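Local atomic coordinates of probable branched-chain amino acid ABC transporter, amino acid binding protein (Thermus thermophilus, PDB entry 3LKB), a protein that binds valine and probably delivers branched-chain amino acids to an ABC transporter for uptake into the cell. Residues S21-P26 with Q205-P210. The protein carries 2 engineered substitutions. Numbering follows the deposited sequence.
With IPA (isopropyl alcohol), chain D.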
ATOM      1  N   SER A  21       1.262  -6.213  -2.978  1.00 10.44           N
ATOM      2  CA  SER A  21       1.710  -5.248  -1.981  1.00 10.22           C
ATOM      3  C   SER A  21       1.406  -5.624  -0.509  1.00 10.26           C
ATOM      4  O   SER A  21       2.024  -5.116   0.415  1.00 10.22           O
ATOM      5  CB  SER A  21       1.266  -3.837  -2.373  1.00 10.35           C
ATOM      6  OG  SER A  21      -0.135  -3.715  -2.340  1.00 13.01           O
ATOM      7  N   ASP A  22       0.534  -6.587  -0.274  1.00 11.29           N
ATOM      8  CA  ASP A  22       0.389  -7.124   1.099  1.00 12.06           C
ATOM      9  C   ASP A  22       1.772  -7.513   1.667  1.00 10.49           C
ATOM     10  O   ASP A  22       2.009  -7.472   2.862  1.00 10.36           O
ATOM     11  CB  ASP A  22      -0.532  -8.387   1.131  1.00 13.01           C
ATOM     12  CG  ASP A  22      -2.048  -8.079   0.839  1.00 20.01           C
ATOM     13  OD1 ASP A  22      -2.572  -7.006   1.296  1.00 25.25           O
ATOM     14  OD2 ASP A  22      -2.717  -8.938   0.152  1.00 22.29           O
ATOM     15  N   ALA A  23       2.659  -7.970   0.800  1.00  9.75           N
ATOM     16  CA  ALA A  23       3.945  -8.472   1.228  1.00  8.58           C
ATOM     17  C   ALA A  23       5.020  -7.429   0.914  1.00  8.46           C
ATOM     18  O   ALA A  23       5.903  -7.164   1.718  1.00  8.40           O
ATOM     19  CB  ALA A  23       4.247  -9.841   0.537  1.00  8.49           C
ATOM     20  N   GLY A  24       4.926  -6.791  -0.241  1.00  8.03           N
ATOM     21  CA  GLY A  24       5.947  -5.844  -0.591  1.00  8.43           C
ATOM     22  C   GLY A  24       6.026  -4.607   0.306  1.00  9.11           C
ATOM     23  O   GLY A  24       7.115  -4.041   0.468  1.00  8.51           O
ATOM     24  N   ALA A  25       4.886  -4.170   0.855  1.00  7.58           N
ATOM     25  CA  ALA A  25       4.891  -2.994   1.723  1.00  8.85           C
ATOM     26  C   ALA A  25       5.745  -3.204   3.013  1.00  8.64           C
ATOM     27  O   ALA A  25       6.743  -2.505   3.226  1.00  8.47           O
ATOM     28  CB  ALA A  25       3.454  -2.532   2.041  1.00  7.92           C
ATOM     29  N   PRO A  26       5.396  -4.221   3.817  1.00  8.82           N
ATOM     30  CA  PRO A  26       6.179  -4.515   5.009  1.00  8.56           C
ATOM     31  C   PRO A  26       7.635  -4.928   4.687  1.00  8.53           C
ATOM     32  O   PRO A  26       8.581  -4.510   5.389  1.00  9.35           O
ATOM     33  CB  PRO A  26       5.365  -5.618   5.695  1.00  8.70           C
ATOM     34  CG  PRO A  26       4.513  -6.236   4.618  1.00  7.75           C
ATOM     35  CD  PRO A  26       4.172  -5.054   3.750  1.00  8.91           C
ATOM     36  N   GLN A 205      -0.691 -20.740  -3.646  1.00  9.61           N
ATOM     37  CA  GLN A 205       0.522 -19.955  -3.856  1.00  7.79           C
ATOM     38  C   GLN A 205       0.110 -18.543  -4.197  1.00  7.78           C
ATOM     39  O   GLN A 205      -0.220 -18.215  -5.336  1.00  8.11           O
ATOM     40  CB  GLN A 205       1.351 -20.547  -4.994  1.00  8.17           C
ATOM     41  CG  GLN A 205       2.440 -19.633  -5.552  1.00  7.08           C
ATOM     42  CD  GLN A 205       3.679 -19.435  -4.617  1.00  5.71           C
ATOM     43  OE1 GLN A 205       3.629 -19.682  -3.414  1.00  6.70           O
ATOM     44  NE2 GLN A 205       4.780 -18.951  -5.194  1.00  3.93           N
ATOM     45  N   ASN A 206       0.178 -17.660  -3.226  1.00  8.23           N
ATOM     46  CA  ASN A 206      -0.390 -16.347  -3.426  1.00  8.15           C
ATOM     47  C   ASN A 206       0.100 -15.408  -2.342  1.00  8.26           C
ATOM     48  O   ASN A 206       0.888 -15.830  -1.484  1.00  8.61           O
ATOM     49  CB  ASN A 206      -1.904 -16.518  -3.331  1.00  9.05           C
ATOM     50  CG  ASN A 206      -2.656 -15.675  -4.337  1.00  9.47           C
ATOM     51  OD1 ASN A 206      -2.229 -14.569  -4.658  1.00 11.38           O
ATOM     52  ND2 ASN A 206      -3.777 -16.199  -4.849  1.00  7.66           N
ATOM     53  N   VAL A 207      -0.335 -14.147  -2.373  1.00  7.20           N
ATOM     54  CA  VAL A 207      -0.203 -13.291  -1.212  1.00  7.39           C
ATOM     55  C   VAL A 207      -1.472 -13.513  -0.426  1.00  8.59           C
ATOM     56  O   VAL A 207      -2.360 -14.232  -0.891  1.00  8.91           O
ATOM     57  CB  VAL A 207      -0.022 -11.784  -1.515  1.00  6.81           C
ATOM     58  CG1 VAL A 207       1.471 -11.463  -1.836  1.00  4.59           C
ATOM     59  CG2 VAL A 207      -0.999 -11.314  -2.627  1.00  7.97           C
ATOM     60  N   ALA A 208      -1.548 -12.894   0.747  1.00  8.46           N
ATOM     61  CA  ALA A 208      -2.581 -13.192   1.707  1.00  9.37           C
ATOM     62  C   ALA A 208      -4.019 -12.720   1.374  1.00  9.16           C
ATOM     63  O   ALA A 208      -4.960 -13.386   1.772  1.00  9.84           O
ATOM     64  CB  ALA A 208      -2.157 -12.706   3.087  1.00  8.95           C
ATOM     65  N   GLY A 209      -4.203 -11.574   0.710  1.00  9.57           N
ATOM     66  CA  GLY A 209      -5.584 -11.041   0.427  1.00  7.54           C
ATOM     67  C   GLY A 209      -6.442 -11.971  -0.439  1.00  8.09           C
ATOM     68  O   GLY A 209      -7.548 -12.319  -0.084  1.00  7.53           O
ATOM     69  N   PRO A 210      -5.928 -12.425  -1.594  1.00  8.72           N
ATOM     70  CA  PRO A 210      -6.759 -13.435  -2.314  1.00  8.74           C
ATOM     71  C   PRO A 210      -7.063 -14.714  -1.511  1.00  9.18           C
ATOM     72  O   PRO A 210      -8.190 -15.277  -1.578  1.00  9.49           O
ATOM     73  CB  PRO A 210      -5.925 -13.756  -3.552  1.00  8.64           C
ATOM     74  CG  PRO A 210      -5.113 -12.397  -3.782  1.00  9.01           C
ATOM     75  CD  PRO A 210      -4.736 -12.015  -2.358  1.00  7.35           C
TER
HETATM   76  C1  IPA D4571      -2.690  -7.731  -4.422  1.00 30.90           C
HETATM   77  C2  IPA D4571      -2.250  -6.978  -3.169  1.00 30.17           C
HETATM   78  C3  IPA D4571      -3.339  -6.082  -2.564  1.00 32.33           C
HETATM   79  O2  IPA D4571      -1.727  -7.887  -2.225  1.00 28.19           O
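D22 turns its carboxylate to the start of helix 208-220, where OD2 accepts a hydrogen bond from the backbone N of G209 at 3.1 Å. This joins the two lobes of a periplasmic binding protein across the cleft that holds valine: helix 21-41 starts in one lobe, while 205-210 runs from the end of strand 201-205 into a helix of the other. D22 CG lies anti to the carbonyl carbon, beside the backbone N (chi1 -69°). The G209 N-H comes from above the carboxylate plane, 43° out of it, and the bond is bent, with an angle of 140° at the hydrogen. An acid suits this place, since its negative charge would probably be favoured by the start of a helix, and glycine leaves room: a side chain there would run into OD2. An alanine in place of D22 would probably leave the G209 N-H without this acceptor. Alongside this bond, the small A23 lets its CB meet V207 CG1 at 4.0 Å, both residues buried and apolar; V207 also lies near the bound valine. An isopropyl alcohol, probably from the crystallisation liquor, accepts a hydrogen bond from the backbone N of D22, and its O2 donates to D22 OD2 at 2.8 Å.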